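Local coordinates for nitrogenase molybdenum-iron protein alpha chain (Clostridium pasteurianum, PDB 4WES), which forms, with the beta chain, the component of nitrogenase that carries the iron-sulfur-molybdenum cofactor and reduces dinitrogen to ammonia, at residues N211-Y216 against A238-D243; N258-H263 against W281-F286. All blocks are in the same frame, centred on the assembly; numbering follows the deposited sequence.

Contact 1 (N211-Y216 against A238-D243)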
loop_
_atom_site.group_PDB
_atom_site.type_symbol
_atom_site.label_atom_id
_atom_site.label_comp_id
_atom_site.label_asym_id
_atom_site.label_seq_id
_atom_site.Cartn_x
_atom_site.Cartn_y
_atom_site.Cartn_z
ATOM N N ASN A 211 -37.262 -13.601 -24.311
ATOM C CA ASN A 211 -36.641 -12.431 -23.691
ATOM C C ASN A 211 -36.649 -12.612 -22.182
ATOM O O ASN A 211 -37.573 -13.200 -21.644
ATOM C CB ASN A 211 -37.409 -11.155 -23.947
ATOM C CG ASN A 211 -37.498 -10.758 -25.408
ATOM O OD1 ASN A 211 -36.559 -10.946 -26.197
ATOM N ND2 ASN A 211 -38.680 -10.237 -25.780
ATOM N N VAL A 212 -35.617 -12.081 -21.513
ATOM C CA VAL A 212 -35.659 -11.932 -20.072
ATOM C C VAL A 212 -35.957 -10.481 -19.745
ATOM O O VAL A 212 -35.171 -9.589 -20.047
ATOM C CB VAL A 212 -34.389 -12.401 -19.370
ATOM C CG1 VAL A 212 -34.580 -12.373 -17.847
ATOM C CG2 VAL A 212 -33.983 -13.791 -19.822
ATOM N N LEU A 213 -37.143 -10.241 -19.211
ATOM C CA LEU A 213 -37.607 -8.895 -18.896
ATOM C C LEU A 213 -37.360 -8.557 -17.419
ATOM O O LEU A 213 -37.649 -9.380 -16.533
ATOM C CB LEU A 213 -39.096 -8.750 -19.171
ATOM C CG LEU A 213 -39.599 -8.949 -20.608
ATOM C CD1 LEU A 213 -41.067 -8.575 -20.683
ATOM C CD2 LEU A 213 -38.764 -8.183 -21.612
ATOM N N GLY A 214 -36.912 -7.332 -17.156
ATOM C CA GLY A 214 -36.705 -6.899 -15.779
ATOM C C GLY A 214 -35.546 -7.633 -15.141
ATOM O O GLY A 214 -35.637 -8.163 -14.019
ATOM N N GLU A 215 -34.441 -7.646 -15.855
ATOM C CA GLU A 215 -33.207 -8.265 -15.416
ATOM C C GLU A 215 -32.066 -7.366 -15.864
ATOM O O GLU A 215 -31.968 -7.043 -17.060
ATOM C CB GLU A 215 -33.057 -9.662 -15.995
ATOM C CG GLU A 215 -31.682 -10.241 -15.831
ATOM C CD GLU A 215 -31.166 -10.238 -14.409
ATOM O OE1 GLU A 215 -29.961 -9.949 -14.220
ATOM O OE2 GLU A 215 -31.970 -10.533 -13.487
ATOM N N TYR A 216 -31.208 -6.959 -14.911
ATOM C CA TYR A 216 -30.288 -5.852 -15.150
ATOM C C TYR A 216 -28.821 -6.245 -15.064
ATOM O O TYR A 216 -27.943 -5.413 -15.062
ATOM C CB TYR A 216 -30.685 -4.667 -14.271
ATOM C CG TYR A 216 -32.129 -4.310 -14.499
ATOM C CD1 TYR A 216 -32.504 -3.552 -15.596
ATOM C CD2 TYR A 216 -33.118 -4.769 -13.660
ATOM C CE1 TYR A 216 -33.817 -3.277 -15.869
ATOM C CE2 TYR A 216 -34.455 -4.480 -13.903
ATOM C CZ TYR A 216 -34.809 -3.732 -15.007
ATOM O OH TYR A 216 -36.130 -3.435 -15.278
ATOM N N ALA A 238 -33.389 -10.928 -26.216
ATOM C CA ALA A 238 -33.052 -9.699 -25.526
ATOM C C ALA A 238 -33.232 -9.903 -24.046
ATOM O O ALA A 238 -34.119 -10.632 -23.614
ATOM C CB ALA A 238 -33.958 -8.558 -25.969
ATOM N N THR A 239 -32.407 -9.207 -23.278
ATOM C CA THR A 239 -32.620 -9.011 -21.850
ATOM C C THR A 239 -32.857 -7.514 -21.666
ATOM O O THR A 239 -32.057 -6.660 -22.086
ATOM C CB THR A 239 -31.446 -9.515 -21.028
ATOM O OG1 THR A 239 -31.386 -10.932 -21.217
ATOM C CG2 THR A 239 -31.612 -9.228 -19.539
ATOM N N LEU A 240 -33.997 -7.176 -21.058
ATOM C CA LEU A 240 -34.320 -5.786 -20.758
ATOM C C LEU A 240 -34.002 -5.520 -19.304
ATOM O O LEU A 240 -34.764 -5.939 -18.423
ATOM C CB LEU A 240 -35.784 -5.467 -21.081
ATOM C CG LEU A 240 -36.039 -4.983 -22.516
ATOM C CD1 LEU A 240 -35.566 -5.942 -23.564
ATOM C CD2 LEU A 240 -37.484 -4.597 -22.712
ATOM N N THR A 241 -32.869 -4.862 -19.000
ATOM C CA THR A 241 -31.935 -4.210 -19.906
ATOM C C THR A 241 -30.458 -4.573 -19.633
ATOM O O THR A 241 -29.566 -3.936 -20.162
ATOM C CB THR A 241 -32.095 -2.680 -19.861
ATOM O OG1 THR A 241 -31.969 -2.273 -18.495
ATOM C CG2 THR A 241 -33.425 -2.233 -20.418
ATOM N N GLY A 242 -30.218 -5.618 -18.812
ATOM C CA GLY A 242 -28.853 -5.953 -18.450
ATOM C C GLY A 242 -27.991 -6.364 -19.644
ATOM O O GLY A 242 -28.370 -7.238 -20.433
ATOM N N ASP A 243 -26.849 -5.678 -19.767
ATOM C CA ASP A 243 -25.929 -5.843 -20.874
ATOM C C ASP A 243 -26.575 -5.625 -22.241
ATOM O O ASP A 243 -26.031 -6.106 -23.240
ATOM C CB ASP A 243 -25.214 -7.214 -20.820
ATOM C CG ASP A 243 -24.000 -7.278 -21.733
ATOM O OD1 ASP A 243 -23.264 -6.280 -21.860
ATOM O OD2 ASP A 243 -23.789 -8.353 -22.374
#
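Residues V212 and L213 pair in parallel with T239 and L240 in the beta-alpha-beta unit of strand 209-215, helix 221-232 and strand 235-239. V212 N donates to A238 O at 3.0 Å, and L240 N donates to V212 O at 2.9 Å, nearly in line with that carbonyl. L213 and L240 lie side by side on one face, CD2 to CD2 at 4.0 Å. On the other face V212 CB meets T239 OG1. A beta bulge follows L213 and shifts the register by one. At the bulge L240 O takes a nearly straight bond from E215 N (3.1 Å, 167° at the hydrogen) and a weak one from G214 N. Beyond it E215 O accepts from G242 N in its carbonyl plane, on a lone pair. T239 CG2 is anti to the backbone N, which brings it to 3.3 Å from E215 O. The T239 and E215 side chains lie side by side, CG2 against CG. The peptide bond before T241 is cis. T241 OG1 is hydrogen-bonded to V62 O. Y216 lines the pocket of the iron-sulfur-molybdenum cluster, and its OH is hydrogen-bonded to S265 OG. T241 OG1 lies in the plane of the Y216 ring at its edge, 3.2 Å from CD1.

Contact 2 (N258-H263 against W281-F286). With ICS (iron-sulfur-molybdenum cluster with interstitial carbon), chain F.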
loop_
_atom_site.group_PDB
_atom_site.type_symbol
_atom_site.label_atom_id
_atom_site.label_comp_id
_atom_site.label_asym_id
_atom_site.label_seq_id
_atom_site.Cartn_x
_atom_site.Cartn_y
_atom_site.Cartn_z
ATOM N N ASN A 258 -41.926 -14.056 -23.185
ATOM C CA ASN A 258 -41.271 -13.134 -22.258
ATOM C C ASN A 258 -41.205 -13.756 -20.860
ATOM O O ASN A 258 -42.195 -14.317 -20.368
ATOM C CB ASN A 258 -42.058 -11.821 -22.177
ATOM C CG ASN A 258 -41.738 -10.864 -23.300
ATOM O OD1 ASN A 258 -40.587 -10.768 -23.705
ATOM N ND2 ASN A 258 -42.725 -10.058 -23.698
ATOM N N LEU A 259 -40.037 -13.647 -20.241
ATOM C CA LEU A 259 -39.808 -14.145 -18.886
ATOM C C LEU A 259 -39.683 -12.915 -17.974
ATOM O O LEU A 259 -38.772 -12.133 -18.149
ATOM C CB LEU A 259 -38.545 -14.968 -18.824
ATOM C CG LEU A 259 -38.336 -16.041 -19.889
ATOM C CD1 LEU A 259 -37.001 -16.741 -19.698
ATOM C CD2 LEU A 259 -39.460 -17.032 -19.959
ATOM N N VAL A 260 -40.513 -12.794 -16.962
ATOM C CA VAL A 260 -40.506 -11.616 -16.102
ATOM C C VAL A 260 -39.824 -11.943 -14.780
ATOM O O VAL A 260 -40.389 -12.651 -13.939
ATOM C CB VAL A 260 -41.937 -11.090 -15.899
ATOM C CG1 VAL A 260 -41.990 -9.991 -14.856
ATOM C CG2 VAL A 260 -42.518 -10.588 -17.219
ATOM N N GLN A 261 -38.605 -11.440 -14.607
ATOM C CA GLN A 261 -37.843 -11.644 -13.375
ATOM C C GLN A 261 -38.275 -10.604 -12.322
ATOM O O GLN A 261 -38.852 -10.973 -11.321
ATOM C CB GLN A 261 -36.328 -11.592 -13.653
ATOM C CG GLN A 261 -35.436 -11.751 -12.415
ATOM C CD GLN A 261 -35.568 -13.092 -11.770
ATOM O OE1 GLN A 261 -35.540 -14.118 -12.459
ATOM N NE2 GLN A 261 -35.660 -13.108 -10.443
ATOM N N CYS A 262 -38.026 -9.334 -12.595
ATOM C CA CYS A 262 -38.536 -8.274 -11.740
ATOM C C CYS A 262 -39.930 -7.860 -12.211
ATOM O O CYS A 262 -40.062 -7.154 -13.231
ATOM C CB CYS A 262 -37.627 -7.044 -11.745
ATOM S SG CYS A 262 -38.373 -5.754 -10.765
ATOM N N HIS A 263 -40.966 -8.305 -11.504
ATOM C CA HIS A 263 -42.311 -7.915 -11.888
ATOM C C HIS A 263 -42.523 -6.411 -11.822
ATOM O O HIS A 263 -43.093 -5.795 -12.736
ATOM C CB HIS A 263 -43.344 -8.642 -11.021
ATOM C CG HIS A 263 -44.744 -8.193 -11.266
ATOM N ND1 HIS A 263 -45.387 -7.271 -10.464
ATOM C CD2 HIS A 263 -45.634 -8.525 -12.240
ATOM C CE1 HIS A 263 -46.605 -7.066 -10.942
ATOM N NE2 HIS A 263 -46.782 -7.804 -12.029
ATOM N N TRP A 281 -46.309 -13.819 -21.531
ATOM C CA TRP A 281 -45.240 -13.764 -20.539
ATOM C C TRP A 281 -45.524 -14.728 -19.409
ATOM O O TRP A 281 -46.673 -15.044 -19.127
ATOM C CB TRP A 281 -45.012 -12.364 -20.010
ATOM C CG TRP A 281 -46.123 -11.660 -19.272
ATOM C CD1 TRP A 281 -47.133 -10.919 -19.824
ATOM C CD2 TRP A 281 -46.313 -11.598 -17.853
ATOM N NE1 TRP A 281 -47.901 -10.353 -18.835
ATOM C CE2 TRP A 281 -47.418 -10.762 -17.616
ATOM C CE3 TRP A 281 -45.636 -12.152 -16.759
ATOM C CZ2 TRP A 281 -47.885 -10.488 -16.332
ATOM C CZ3 TRP A 281 -46.088 -11.867 -15.502
ATOM C CH2 TRP A 281 -47.177 -11.025 -15.300
ATOM N N ILE A 282 -44.448 -15.209 -18.778
ATOM C CA ILE A 282 -44.558 -15.954 -17.544
ATOM C C ILE A 282 -43.700 -15.274 -16.520
ATOM O O ILE A 282 -42.646 -14.708 -16.816
ATOM C CB ILE A 282 -44.128 -17.438 -17.657
ATOM C CG1 ILE A 282 -42.700 -17.597 -18.195
ATOM C CG2 ILE A 282 -45.106 -18.224 -18.480
ATOM C CD1 ILE A 282 -42.156 -18.993 -17.975
ATOM N N LYS A 283 -44.158 -15.303 -15.262
ATOM C CA LYS A 283 -43.245 -14.951 -14.181
ATOM C C LYS A 283 -42.154 -15.981 -14.099
ATOM O O LYS A 283 -42.409 -17.162 -14.182
ATOM C CB LYS A 283 -44.020 -14.872 -12.861
ATOM C CG LYS A 283 -43.198 -14.335 -11.677
ATOM C CD LYS A 283 -42.904 -12.848 -11.837
ATOM C CE LYS A 283 -41.928 -12.307 -10.798
ATOM N NZ LYS A 283 -40.603 -12.982 -10.800
ATOM N N CYS A 284 -40.918 -15.530 -13.997
ATOM C CA CYS A 284 -39.773 -16.426 -13.811
ATOM C C CYS A 284 -39.038 -16.052 -12.518
ATOM O O CYS A 284 -39.208 -14.961 -11.974
ATOM C CB CYS A 284 -38.778 -16.342 -14.972
ATOM S SG CYS A 284 -37.940 -14.748 -15.188
ATOM N N ASN A 285 -38.208 -16.972 -12.047
ATOM C CA ASN A 285 -37.282 -16.632 -10.978
ATOM C C ASN A 285 -36.037 -17.465 -11.135
ATOM O O ASN A 285 -36.013 -18.653 -10.812
ATOM C CB ASN A 285 -37.902 -16.857 -9.604
ATOM C CG ASN A 285 -36.951 -16.416 -8.517
ATOM O OD1 ASN A 285 -36.006 -15.700 -8.789
ATOM N ND2 ASN A 285 -37.207 -16.818 -7.276
ATOM N N PHE A 286 -34.981 -16.811 -11.596
ATOM C CA PHE A 286 -33.695 -17.468 -11.795
ATOM C C PHE A 286 -32.797 -17.409 -10.547
ATOM O O PHE A 286 -31.613 -17.694 -10.640
ATOM C CB PHE A 286 -32.959 -16.881 -13.001
ATOM C CG PHE A 286 -33.553 -17.277 -14.315
ATOM C CD1 PHE A 286 -34.410 -16.430 -15.012
ATOM C CD2 PHE A 286 -33.229 -18.491 -14.878
ATOM C CE1 PHE A 286 -34.949 -16.838 -16.227
ATOM C CE2 PHE A 286 -33.759 -18.870 -16.097
ATOM C CZ PHE A 286 -34.620 -18.038 -16.767
HETATM FE FE1 ICS F . -36.562 -4.679 -9.889
HETATM MO MO1 ICS F . -31.815 -1.673 -5.787
HETATM FE FE2 ICS F . -35.742 -2.368 -8.862
HETATM FE FE3 ICS F . -33.948 -4.210 -9.593
HETATM FE FE4 ICS F . -35.523 -4.633 -7.495
HETATM FE FE5 ICS F . -33.785 -3.501 -5.957
HETATM FE FE6 ICS F . -33.958 -1.278 -7.355
HETATM FE FE7 ICS F . -32.222 -3.078 -8.030
HETATM C CX ICS F . -34.234 -3.216 -7.871
HETATM S S1A ICS F . -37.482 -3.584 -8.083
HETATM S S1B ICS F . -34.046 -1.416 -5.133
HETATM S S2A ICS F . -35.386 -3.094 -10.984
HETATM S S2B ICS F . -35.526 -0.197 -8.425
HETATM S S3A ICS F . -35.184 -5.164 -5.355
HETATM S S3B ICS F . -31.879 -0.860 -8.017
HETATM S S4A ICS F . -34.980 -6.170 -9.109
HETATM S S4B ICS F . -31.603 -3.984 -6.097
HETATM S S5A ICS F . -31.734 -4.156 -9.889
#
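Q261 CG is anti to the backbone N (chi1 178°), and a bend at chi2 (64°) sets CD beside the loop residues N285 and F286. K283 is bent at chi2 and chi4, the last bend placing NZ near the end of strand 257-260. These groups close the C-terminal end of a parallel pair in the beta-alpha-beta unit of strand 257-260, helix 263-277 and strand 281-283. The Q261 amide bonds twice: OE1 accepts from F286 N at 2.9 Å, and NE2 donates to N285 OD1 at 3.1 Å. Both bonds are nearly straight and would fix the amide's rotation. N285 OD1 also accepts from I287 N. K283 NZ donates to three carbonyls: V260 O, Q261 O at 2.7 Å and C284 O at 2.7 Å. C284 N donates to V260 O, from the opposite face of its carbonyl plane to NZ. I282 N bonds N258 O and V260 N bonds I282 O. V260 CG2 packs obliquely on W281 CE3 at 3.5 Å. On the other face L259 CD2 meets I282 CG1. F286, beyond the strand, brings its ring edge to L259 CD1. At the N-cap of helix 263-277, C262 SG binds iron FE1 of the iron-sulfur-molybdenum cluster at 2.3 Å.

Overall arrangement
Contacts 1 and 2 belong to one four-stranded parallel sheet, in the order 235-239, 209-215, 257-260, 281-283. Their centres are 10 Å apart, and the inner strands 209-215 and 257-260 join them. L213 N lies 2.7 Å from L259 O, probably a hydrogen bond, and N211 ND2 lies 2.9 Å from N258 OD1, probably another. At the ends of the strands, G214 and C262 share a backbone hydrogen bond, and G214 O packs on Q261 CB at 3.5 Å. Both contacts reach the iron-sulfur-molybdenum cluster at the C-terminal ends of these inner strands. Contact 2 supplies the cysteine ligand, and the Y216 side chain of contact 1 comes within about 3 Å of the cluster.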